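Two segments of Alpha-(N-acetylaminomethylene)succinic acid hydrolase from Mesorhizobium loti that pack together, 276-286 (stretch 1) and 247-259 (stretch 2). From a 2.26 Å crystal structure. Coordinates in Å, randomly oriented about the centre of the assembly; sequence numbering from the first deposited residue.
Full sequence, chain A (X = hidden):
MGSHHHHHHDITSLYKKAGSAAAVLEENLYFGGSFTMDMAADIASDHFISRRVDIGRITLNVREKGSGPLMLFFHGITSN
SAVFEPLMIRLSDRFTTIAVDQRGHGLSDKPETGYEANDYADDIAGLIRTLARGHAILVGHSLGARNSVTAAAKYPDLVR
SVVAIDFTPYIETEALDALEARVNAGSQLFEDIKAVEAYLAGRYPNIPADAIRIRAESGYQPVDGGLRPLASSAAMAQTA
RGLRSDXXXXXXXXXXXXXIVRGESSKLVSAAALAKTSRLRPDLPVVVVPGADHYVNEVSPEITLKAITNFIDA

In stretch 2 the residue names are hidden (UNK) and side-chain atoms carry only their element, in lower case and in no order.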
# COMPACT_ATOMS: atom_id res chain seq x y z
N LYS A 276 14.89 0.22 7.47
CA LYS A 276 15.07 1.47 8.20
C LYS A 276 14.04 2.49 7.73
O LYS A 276 13.45 3.21 8.54
CB LYS A 276 16.48 2.03 7.99
CG LYS A 276 17.58 1.10 8.47
CD LYS A 276 18.95 1.64 8.09
CE LYS A 276 20.04 0.62 8.42
NZ LYS A 276 21.40 1.10 8.02
N THR A 277 13.82 2.54 6.42
CA THR A 277 12.85 3.46 5.84
C THR A 277 11.48 3.19 6.46
O THR A 277 10.81 4.11 6.94
CB THR A 277 12.75 3.30 4.30
OG1 THR A 277 14.04 3.54 3.71
CG2 THR A 277 11.75 4.29 3.72
N SER A 278 11.05 1.92 6.44
CA SER A 278 9.76 1.54 7.00
C SER A 278 9.67 1.88 8.49
O SER A 278 8.59 2.18 8.98
CB SER A 278 9.50 0.05 6.79
OG SER A 278 9.09 -0.20 5.46
N ARG A 279 10.78 1.82 9.20
CA ARG A 279 10.77 2.15 10.62
C ARG A 279 10.59 3.67 10.79
O ARG A 279 10.01 4.14 11.77
CB ARG A 279 12.08 1.69 11.26
CG ARG A 279 12.19 2.01 12.73
CD ARG A 279 13.50 1.45 13.27
NE ARG A 279 13.66 0.05 12.90
CZ ARG A 279 14.69 -0.44 12.21
NH1 ARG A 279 15.66 0.37 11.82
NH2 ARG A 279 14.73 -1.73 11.92
N LEU A 280 11.10 4.43 9.81
CA LEU A 280 10.99 5.89 9.81
C LEU A 280 9.55 6.29 9.50
O LEU A 280 9.00 7.22 10.10
CB LEU A 280 11.93 6.48 8.74
CG LEU A 280 11.79 7.99 8.52
CD1 LEU A 280 12.31 8.72 9.76
CD2 LEU A 280 12.58 8.40 7.27
N ARG A 281 8.96 5.58 8.54
CA ARG A 281 7.58 5.83 8.13
C ARG A 281 6.86 4.49 8.03
O ARG A 281 6.64 3.96 6.94
CB ARG A 281 7.53 6.54 6.77
CG ARG A 281 8.01 7.99 6.79
CD ARG A 281 7.14 8.83 7.72
NE ARG A 281 5.73 8.80 7.34
CZ ARG A 281 5.18 9.56 6.39
NH1 ARG A 281 3.89 9.45 6.12
NH2 ARG A 281 5.93 10.43 5.73
N PRO A 282 6.48 3.92 9.17
CA PRO A 282 5.78 2.63 9.15
C PRO A 282 4.44 2.65 8.45
O PRO A 282 3.95 1.61 8.01
CB PRO A 282 5.67 2.27 10.63
CG PRO A 282 5.75 3.60 11.33
CD PRO A 282 6.78 4.34 10.55
N ASP A 283 3.85 3.84 8.31
CA ASP A 283 2.54 3.96 7.68
C ASP A 283 2.53 3.88 6.15
O ASP A 283 1.47 3.66 5.55
CB ASP A 283 1.90 5.28 8.11
CG ASP A 283 2.69 6.49 7.64
OD1 ASP A 283 2.26 7.17 6.68
OD2 ASP A 283 3.77 6.74 8.22
N LEU A 284 3.68 4.05 5.51
CA LEU A 284 3.73 4.00 4.05
C LEU A 284 3.70 2.56 3.53
O LEU A 284 4.59 1.76 3.82
CB LEU A 284 4.99 4.72 3.55
CG LEU A 284 5.07 6.21 3.88
CD1 LEU A 284 6.42 6.81 3.44
CD2 LEU A 284 3.90 6.94 3.20
N PRO A 285 2.66 2.21 2.74
CA PRO A 285 2.55 0.85 2.19
C PRO A 285 3.80 0.43 1.42
O PRO A 285 4.40 1.23 0.71
CB PRO A 285 1.31 0.93 1.30
CG PRO A 285 1.32 2.36 0.86
CD PRO A 285 1.64 3.09 2.16
N VAL A 286 4.16 -0.84 1.55
CA VAL A 286 5.35 -1.37 0.90
C VAL A 286 5.08 -2.58 0.02
O VAL A 286 4.27 -3.45 0.36
CB VAL A 286 6.42 -1.76 1.95
CG1 VAL A 286 7.62 -2.36 1.27
CG2 VAL A 286 6.83 -0.52 2.77
N UNK A 247 18.08 11.86 2.27
CA UNK A 247 16.70 11.79 1.81
C UNK A 247 15.70 11.60 2.96
O UNK A 247 14.49 11.53 2.74
c UNK A 247 15.22 11.96 -0.83
c UNK A 247 15.34 10.63 -0.10
c UNK A 247 15.44 9.48 -1.09
c UNK A 247 16.57 10.64 0.80
N UNK A 248 16.22 11.52 4.19
CA UNK A 248 15.38 11.32 5.38
C UNK A 248 14.31 12.40 5.56
O UNK A 248 13.13 12.08 5.76
c UNK A 248 17.10 9.97 6.62
c UNK A 248 15.39 11.23 7.91
c UNK A 248 16.26 11.23 6.66
N UNK A 249 14.69 13.68 5.48
CA UNK A 249 13.69 14.76 5.64
C UNK A 249 12.51 14.62 4.69
O UNK A 249 11.36 14.81 5.07
c UNK A 249 15.87 15.65 5.89
c UNK A 249 14.51 16.02 5.37
c UNK A 249 16.05 14.24 5.35
N UNK A 250 12.80 14.28 3.43
CA UNK A 250 11.76 14.11 2.42
C UNK A 250 10.78 12.97 2.75
O UNK A 250 9.58 13.13 2.59
c UNK A 250 12.40 13.87 1.06
N UNK A 251 11.28 11.83 3.20
CA UNK A 251 10.37 10.75 3.55
C UNK A 251 9.69 11.03 4.89
O UNK A 251 8.53 10.69 5.09
c UNK A 251 11.12 8.65 2.30
c UNK A 251 10.34 6.82 0.91
c UNK A 251 10.29 7.55 2.09
c UNK A 251 12.05 8.30 0.09
c UNK A 251 11.09 9.40 3.62
o UNK A 251 11.30 6.45 -1.25
c UNK A 251 11.22 7.20 -0.09
c UNK A 251 12.00 9.02 1.28
N UNK A 252 10.42 11.66 5.80
CA UNK A 252 9.86 11.99 7.10
C UNK A 252 8.73 13.03 7.01
O UNK A 252 7.74 12.95 7.73
c UNK A 252 10.48 12.97 9.39
c UNK A 252 10.96 12.53 8.01
n UNK A 252 12.91 16.85 8.41
c UNK A 252 12.83 15.77 9.19
c UNK A 252 11.52 13.86 10.05
n UNK A 252 13.89 15.38 9.90
n UNK A 252 11.71 15.07 9.25
N UNK A 253 8.87 14.00 6.11
CA UNK A 253 7.87 15.06 6.02
C UNK A 253 6.77 14.96 4.97
O UNK A 253 5.80 15.72 5.03
o UNK A 253 9.52 16.16 8.08
c UNK A 253 9.68 16.61 6.92
o UNK A 253 10.72 17.21 6.57
c UNK A 253 8.57 16.42 5.89
N UNK A 254 6.89 14.02 4.04
CA UNK A 254 5.87 13.90 3.00
C UNK A 254 4.50 13.59 3.62
O UNK A 254 4.34 12.63 4.37
c UNK A 254 6.24 12.82 1.94
c UNK A 254 6.32 11.43 2.57
c UNK A 254 5.23 12.84 0.81
N UNK A 255 3.50 14.42 3.30
CA UNK A 255 2.17 14.25 3.86
C UNK A 255 1.19 13.54 2.92
O UNK A 255 0.08 13.21 3.33
c UNK A 255 1.54 15.61 4.25
c UNK A 255 2.47 16.38 5.16
o UNK A 255 1.32 16.38 3.07
N UNK A 256 1.60 13.30 1.68
CA UNK A 256 0.74 12.63 0.72
C UNK A 256 1.09 11.14 0.64
O UNK A 256 2.19 10.73 0.99
c UNK A 256 -1.83 14.83 -0.62
c UNK A 256 0.87 13.29 -0.66
n UNK A 256 -2.20 15.89 -1.58
c UNK A 256 0.69 14.80 -0.64
c UNK A 256 -0.57 15.20 0.13
N UNK A 257 0.14 10.31 0.17
CA UNK A 257 0.35 8.86 0.04
C UNK A 257 1.58 8.50 -0.79
O UNK A 257 1.79 9.04 -1.88
c UNK A 257 -1.95 9.38 -0.14
c UNK A 257 -1.21 10.68 -0.28
c UNK A 257 -0.94 8.38 -0.62
N UNK A 258 2.38 7.57 -0.27
CA UNK A 258 3.57 7.11 -0.98
C UNK A 258 3.70 5.59 -0.89
O UNK A 258 3.75 5.02 0.19
c UNK A 258 6.09 7.18 -1.11
c UNK A 258 4.78 9.26 -0.56
c UNK A 258 4.85 7.75 -0.40
N UNK A 259 3.72 4.94 -2.05
CA UNK A 259 3.87 3.50 -2.10
C UNK A 259 5.36 3.24 -2.35
O UNK A 259 5.93 3.76 -3.30
c UNK A 259 3.05 2.91 -3.24
c UNK A 259 2.60 0.59 -2.42
c UNK A 259 3.27 1.42 -3.51
c UNK A 259 2.67 1.06 -4.88
O HOH W 1 1.66 10.22 3.90

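Position 247 has four side-chain carbons, forked at the second. They stay out of reach of stretch 1. This is Leu-247.

Position 248 has one carbon carrying two more. One of these methyls lies 4.0 Å from Leu-280 CD2. With no oxygen on the fork, the residue is Val-248, and the methyl is CG1.

Position 249 has three carbons that close a ring onto the backbone N. CA-to-CB points away from stretch 1, and the side chain makes no contact with it. This is Pro-249.

Position 250 has a single side-chain carbon, out of reach of stretch 1. This is Ala-250.

Position 251 has one carbon, then a six-carbon ring bearing one oxygen. The ring approaches Thr-277 and Leu-284. This is Tyr-251. Its CD2 is 3.9 Å from Thr-277 CG2 and 4.2 Å from Leu-284 CD1, and its CB is 4.1 Å from Leu-280 CD2. Its hydroxyl is hydrogen-bonded elsewhere in the structure.

Position 252 has three carbons, a nitrogen, then a carbon carrying two more nitrogens. That is a guanidinium, so this is Arg-252. CA-to-CB points away, but CB still lies 4.4 Å from Leu-280 CD1.

Position 253 has two carbons, the second carrying two oxygens. This carboxylate makes no contact with stretch 1. It is Asp-253, and it forms a salt bridge with its neighbour: Arg-252 NE donates to Asp-253 OD1 at 2.7 Å.

Position 254 has one carbon carrying two carbons. One methyl is 3.3 Å from Arg-281 NH2. This is Val-254, the first residue after the helix to leave helical phi/psi, and the methyl is CG1.

Position 255 has one carbon carrying an oxygen and a carbon. CA-to-CB points away from stretch 1, and the side chain makes no contact with it. This is Thr-255.

Position 256 has four carbons in a row ending in nitrogen. CA-to-CB again points away from stretch 1, and the side chain does not touch it. This is Lys-256. Its backbone O reaches Arg-281 NH1 through a water, which accepts from NH1 and donates weakly to the carbonyl.

Position 257 has three carbons closing a ring onto the backbone N. CA-to-CB points away from stretch 1, without side-chain contact. This is Pro-257.

Position 258 again has one carbon carrying two carbons. Its CB is 3.8 Å from Leu-284 CD2. This is Val-258. Its backbone O lies 3.5 Å from Pro-285 CD.

Position 259 has four carbons, forked at the second. CA-to-CB points away, but the end comes nearer. This is Leu-259, with CD1 3.9 Å from Pro-285 CG.

The contact joins an apolar layer to a polar anchor. Leu-280 packs on Val-248 and on the CB of Tyr-251, Leu-284 on Tyr-251 and Val-258, and Pro-285 on Leu-259. Where the helix of stretch 2 ends, carbonyls are free to accept. Arg-281 NH2 donates to Tyr-251 O at 2.7 Å and to Val-254 O at 3.0 Å, both at the edge of the guanidinium. The same group is held within its own stretch by Asp-283: Arg-281 NE donates to Asp-283 OD2 at 3.0 Å, and Arg-281 NH1 to Asp-283 OD1 at 2.9 Å. One charged group thus ties the beta turn of stretch 1 to the helix end.

Stretch 2 247-259: LVPAYRDVTKPVL
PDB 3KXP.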